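PDB 2B9S: topoisomerase I-like protein from Leishmania donovani, which probably relaxes supercoiled DNA as the large subunit of a heterodimeric type IB topoisomerase that cuts and rejoins one strand of the duplex. Local coordinates for residues A60-Y72 with L99-H111. Sequence-based numbering, arbitrary orientation.
Sequences ATMFAVMKEHDYY and LELCDFEPIYQWH. With nucleotides of chain B.
Phe63 and Phe104 form the apolar centre as an offset edge-to-face pair: the CD2–CE2 edge of Phe63 lies over one face of Phe104, with ring planes at 67° and centroids 5.2 Å apart. Phe63 CG is anti to the backbone N (chi1 -175°), which sends the ring from the helix toward Phe104; Leu99 CD2 touches Phe63 CE2 at 4.0 Å. Beside this pair Ala64 CB nestles between Phe104 CB and Ile107 CG2, 3.7 Å from each, and the axes of 60-64 and 105-111 approach to 9.2 Å.

Two CH-pi contacts follow along helix 105-119. Lys67 CD sits over the centre of the Tyr108 ring, 3.7 Å from its centroid, and Val65 CG2 lies over the His111 face. The Lys67 chain, extended across Tyr108, brings NZ to Glu105 OE1 in a salt bridge of 3.0 Å, on the syn side and 28° out of the carboxylate plane. An Asx turn, Asp103 OD1 accepting from Glu105 N, leads into that helix.

On the DNA side, His69 NE2 donates to OP1 of DA4 of chain B (2.7 Å), while its ND1 accepts from Tyr71 N in the ring plane, fixing the imidazole's rotation. Here a helix-helix crossing within the DNA-binding fragment of a eukaryotic topoisomerase I adjoins a loop whose His69 meets a phosphate of the DNA backbone.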
# COMPACT_ATOMS: atom_id res chain seq x y z
N ALA D 60 7.93 -27.18 2.51
CA ALA D 60 7.40 -28.04 1.44
C ALA D 60 5.89 -27.89 1.25
O ALA D 60 5.40 -27.84 0.14
CB ALA D 60 7.76 -29.53 1.72
N THR D 61 5.16 -27.82 2.36
CA THR D 61 3.70 -27.75 2.36
C THR D 61 3.24 -26.41 1.78
O THR D 61 2.22 -26.34 1.13
CB THR D 61 3.09 -27.99 3.81
OG1 THR D 61 3.54 -29.25 4.32
CG2 THR D 61 1.55 -27.97 3.83
N MET D 62 3.98 -25.35 2.07
CA MET D 62 3.69 -24.01 1.56
C MET D 62 3.58 -23.97 0.02
O MET D 62 2.63 -23.43 -0.53
CB MET D 62 4.76 -23.03 2.04
CG MET D 62 4.62 -22.54 3.44
SD MET D 62 6.12 -21.65 3.90
CE MET D 62 5.80 -21.53 5.68
N PHE D 63 4.56 -24.57 -0.63
CA PHE D 63 4.62 -24.76 -2.08
C PHE D 63 3.58 -25.76 -2.62
O PHE D 63 2.82 -25.43 -3.54
CB PHE D 63 6.04 -25.24 -2.43
CG PHE D 63 6.32 -25.37 -3.92
CD1 PHE D 63 6.45 -24.23 -4.72
CD2 PHE D 63 6.48 -26.62 -4.50
CE1 PHE D 63 6.72 -24.34 -6.08
CE2 PHE D 63 6.77 -26.73 -5.88
CZ PHE D 63 6.89 -25.59 -6.66
N ALA D 64 3.57 -26.97 -2.05
CA ALA D 64 2.66 -28.07 -2.44
C ALA D 64 1.21 -27.64 -2.58
O ALA D 64 0.50 -28.06 -3.49
CB ALA D 64 2.76 -29.25 -1.43
N VAL D 65 0.79 -26.81 -1.63
CA VAL D 65 -0.56 -26.29 -1.44
C VAL D 65 -0.94 -25.24 -2.51
O VAL D 65 -2.13 -24.99 -2.79
CB VAL D 65 -0.56 -25.71 -0.01
CG1 VAL D 65 -1.20 -24.35 0.12
CG2 VAL D 65 -1.07 -26.74 1.02
N MET D 66 0.09 -24.66 -3.14
CA MET D 66 -0.08 -23.63 -4.18
C MET D 66 -0.16 -24.18 -5.61
O MET D 66 -0.05 -23.41 -6.55
CB MET D 66 1.05 -22.60 -4.09
CG MET D 66 0.92 -21.68 -2.88
SD MET D 66 2.16 -20.36 -2.89
CE MET D 66 1.59 -19.36 -4.29
N LYS D 67 -0.37 -25.49 -5.75
CA LYS D 67 -0.39 -26.21 -7.05
C LYS D 67 -1.26 -25.59 -8.17
O LYS D 67 -0.90 -25.63 -9.33
CB LYS D 67 -0.82 -27.66 -6.84
CG LYS D 67 -0.60 -28.56 -8.04
CD LYS D 67 -1.35 -29.86 -7.88
CE LYS D 67 -1.04 -30.84 -9.03
NZ LYS D 67 -1.84 -32.10 -8.87
N GLU D 68 -2.41 -25.02 -7.82
CA GLU D 68 -3.32 -24.48 -8.82
C GLU D 68 -3.12 -22.96 -9.08
O GLU D 68 -3.80 -22.36 -9.92
CB GLU D 68 -4.79 -24.83 -8.45
N HIS D 69 -2.17 -22.36 -8.37
CA HIS D 69 -1.88 -20.94 -8.49
C HIS D 69 -0.89 -20.69 -9.61
O HIS D 69 0.01 -21.51 -9.82
CB HIS D 69 -1.32 -20.37 -7.19
CG HIS D 69 -1.57 -18.91 -7.04
ND1 HIS D 69 -0.82 -17.96 -7.71
CD2 HIS D 69 -2.52 -18.23 -6.35
CE1 HIS D 69 -1.31 -16.76 -7.44
NE2 HIS D 69 -2.33 -16.89 -6.61
N ASP D 70 -1.03 -19.56 -10.31
CA ASP D 70 -0.09 -19.14 -11.37
C ASP D 70 1.37 -19.06 -10.92
O ASP D 70 2.27 -19.35 -11.70
CB ASP D 70 -0.47 -17.76 -11.95
CG ASP D 70 -1.77 -17.79 -12.79
OD1 ASP D 70 -2.30 -18.89 -13.07
OD2 ASP D 70 -2.25 -16.70 -13.17
N TYR D 71 1.60 -18.64 -9.68
CA TYR D 71 2.95 -18.61 -9.09
C TYR D 71 3.69 -19.94 -9.21
O TYR D 71 4.90 -19.96 -9.49
CB TYR D 71 2.86 -18.26 -7.60
CG TYR D 71 2.81 -16.80 -7.25
CD1 TYR D 71 3.78 -15.90 -7.71
CD2 TYR D 71 1.81 -16.31 -6.39
CE1 TYR D 71 3.75 -14.53 -7.34
CE2 TYR D 71 1.77 -14.94 -6.03
CZ TYR D 71 2.75 -14.06 -6.50
OH TYR D 71 2.71 -12.72 -6.15
N TYR D 72 2.97 -21.03 -8.98
CA TYR D 72 3.52 -22.40 -8.94
C TYR D 72 4.24 -22.81 -10.22
O TYR D 72 5.16 -23.62 -10.17
CB TYR D 72 2.39 -23.38 -8.68
CG TYR D 72 2.77 -24.79 -8.27
CD1 TYR D 72 2.84 -25.83 -9.22
CD2 TYR D 72 2.99 -25.10 -6.94
CE1 TYR D 72 3.16 -27.14 -8.83
CE2 TYR D 72 3.29 -26.39 -6.53
CZ TYR D 72 3.38 -27.41 -7.48
OH TYR D 72 3.69 -28.68 -7.03
N LEU D 99 14.21 -29.77 -8.17
CA LEU D 99 12.77 -29.59 -7.94
C LEU D 99 11.89 -30.44 -8.85
O LEU D 99 10.80 -30.86 -8.45
CB LEU D 99 12.41 -28.11 -8.16
CG LEU D 99 11.34 -27.37 -7.34
CD1 LEU D 99 10.56 -26.41 -8.24
CD2 LEU D 99 10.36 -28.24 -6.57
N GLU D 100 12.36 -30.66 -10.09
CA GLU D 100 11.64 -31.43 -11.11
C GLU D 100 11.36 -32.86 -10.65
O GLU D 100 10.33 -33.46 -11.00
CB GLU D 100 12.44 -31.42 -12.46
N LEU D 101 12.26 -33.39 -9.82
CA LEU D 101 12.16 -34.76 -9.32
C LEU D 101 11.40 -34.90 -7.99
O LEU D 101 11.27 -36.01 -7.47
CB LEU D 101 13.57 -35.38 -9.18
CG LEU D 101 14.36 -35.54 -10.48
CD1 LEU D 101 15.67 -36.25 -10.18
CD2 LEU D 101 13.56 -36.32 -11.51
N CYS D 102 10.90 -33.78 -7.45
CA CYS D 102 10.11 -33.78 -6.22
C CYS D 102 8.65 -33.96 -6.54
O CYS D 102 8.11 -33.22 -7.35
CB CYS D 102 10.25 -32.46 -5.47
SG CYS D 102 11.87 -32.04 -4.89
N ASP D 103 7.99 -34.92 -5.89
CA ASP D 103 6.56 -35.13 -6.08
C ASP D 103 5.83 -34.80 -4.78
O ASP D 103 5.94 -35.52 -3.80
CB ASP D 103 6.32 -36.57 -6.49
CG ASP D 103 4.89 -36.85 -6.93
OD1 ASP D 103 3.97 -36.06 -6.66
OD2 ASP D 103 4.69 -37.92 -7.54
N PHE D 104 5.08 -33.71 -4.81
CA PHE D 104 4.39 -33.17 -3.64
C PHE D 104 2.97 -33.64 -3.50
O PHE D 104 2.24 -33.16 -2.65
CB PHE D 104 4.37 -31.65 -3.71
CG PHE D 104 5.72 -31.01 -3.67
CD1 PHE D 104 6.33 -30.72 -2.44
CD2 PHE D 104 6.39 -30.66 -4.86
CE1 PHE D 104 7.58 -30.13 -2.39
CE2 PHE D 104 7.66 -30.05 -4.82
CZ PHE D 104 8.25 -29.78 -3.57
N GLU D 105 2.58 -34.60 -4.34
CA GLU D 105 1.18 -35.02 -4.44
C GLU D 105 0.52 -35.54 -3.13
O GLU D 105 -0.63 -35.17 -2.83
CB GLU D 105 1.01 -36.01 -5.61
CG GLU D 105 -0.43 -36.18 -6.11
CD GLU D 105 -1.13 -34.86 -6.54
OE1 GLU D 105 -0.47 -33.81 -6.78
OE2 GLU D 105 -2.36 -34.87 -6.65
N PRO D 106 1.23 -36.39 -2.35
CA PRO D 106 0.61 -36.78 -1.07
C PRO D 106 0.27 -35.57 -0.16
O PRO D 106 -0.78 -35.55 0.48
CB PRO D 106 1.68 -37.69 -0.42
CG PRO D 106 2.51 -38.18 -1.57
CD PRO D 106 2.54 -37.05 -2.55
N ILE D 107 1.14 -34.56 -0.11
CA ILE D 107 0.84 -33.39 0.70
C ILE D 107 -0.31 -32.57 0.09
O ILE D 107 -1.21 -32.14 0.82
CB ILE D 107 2.06 -32.50 0.95
CG1 ILE D 107 3.11 -33.26 1.78
CG2 ILE D 107 1.60 -31.16 1.58
CD1 ILE D 107 4.44 -32.52 1.96
N TYR D 108 -0.27 -32.35 -1.22
CA TYR D 108 -1.38 -31.68 -1.90
C TYR D 108 -2.72 -32.33 -1.60
O TYR D 108 -3.69 -31.65 -1.27
CB TYR D 108 -1.19 -31.67 -3.42
CG TYR D 108 -2.28 -30.90 -4.12
CD1 TYR D 108 -3.15 -31.52 -5.01
CD2 TYR D 108 -2.46 -29.53 -3.88
CE1 TYR D 108 -4.15 -30.81 -5.66
CE2 TYR D 108 -3.45 -28.80 -4.51
CZ TYR D 108 -4.29 -29.45 -5.41
OH TYR D 108 -5.30 -28.72 -6.04
N GLN D 109 -2.77 -33.65 -1.75
CA GLN D 109 -3.99 -34.40 -1.48
C GLN D 109 -4.43 -34.30 -0.03
O GLN D 109 -5.62 -34.13 0.24
CB GLN D 109 -3.82 -35.86 -1.91
CG GLN D 109 -3.64 -36.01 -3.44
CD GLN D 109 -4.81 -35.44 -4.22
OE1 GLN D 109 -5.95 -35.43 -3.74
NE2 GLN D 109 -4.53 -34.95 -5.42
N TRP D 110 -3.48 -34.36 0.91
CA TRP D 110 -3.74 -34.07 2.34
C TRP D 110 -4.43 -32.72 2.50
O TRP D 110 -5.42 -32.60 3.19
CB TRP D 110 -2.44 -34.11 3.15
CG TRP D 110 -2.59 -33.62 4.58
CD1 TRP D 110 -2.99 -34.37 5.67
CD2 TRP D 110 -2.35 -32.29 5.08
NE1 TRP D 110 -3.01 -33.59 6.80
CE2 TRP D 110 -2.63 -32.31 6.47
CE3 TRP D 110 -1.93 -31.09 4.49
CZ2 TRP D 110 -2.49 -31.18 7.29
CZ3 TRP D 110 -1.80 -29.97 5.30
CH2 TRP D 110 -2.09 -30.01 6.69
N HIS D 111 -3.88 -31.70 1.84
CA HIS D 111 -4.44 -30.34 1.89
C HIS D 111 -5.89 -30.25 1.37
O HIS D 111 -6.70 -29.48 1.90
CB HIS D 111 -3.49 -29.36 1.16
CG HIS D 111 -4.19 -28.19 0.52
ND1 HIS D 111 -4.62 -27.10 1.25
CD2 HIS D 111 -4.53 -27.95 -0.76
CE1 HIS D 111 -5.20 -26.23 0.43
NE2 HIS D 111 -5.16 -26.73 -0.79
P DA B 4 -4.44 -13.59 -6.05
OP1 DA B 4 -3.25 -14.46 -5.91
OP2 DA B 4 -5.25 -13.69 -7.27
O5' DA B 4 -5.37 -13.74 -4.76
C5' DA B 4 -4.79 -13.87 -3.46
C4' DA B 4 -5.87 -13.87 -2.39
O4' DA B 4 -6.57 -12.62 -2.29
C3' DA B 4 -6.99 -14.89 -2.58
O3' DA B 4 -6.92 -15.62 -1.41
C2' DA B 4 -8.29 -14.09 -2.69
C1' DA B 4 -7.91 -12.83 -1.92
N9 DA B 4 -8.63 -11.62 -2.31
C8 DA B 4 -8.90 -11.23 -3.59
N7 DA B 4 -9.54 -10.07 -3.64
C5 DA B 4 -9.69 -9.70 -2.31
C6 DA B 4 -10.28 -8.58 -1.70
N6 DA B 4 -10.85 -7.60 -2.40
N1 DA B 4 -10.26 -8.51 -0.36
C2 DA B 4 -9.68 -9.50 0.34
N3 DA B 4 -9.09 -10.60 -0.13
C4 DA B 4 -9.13 -10.65 -1.47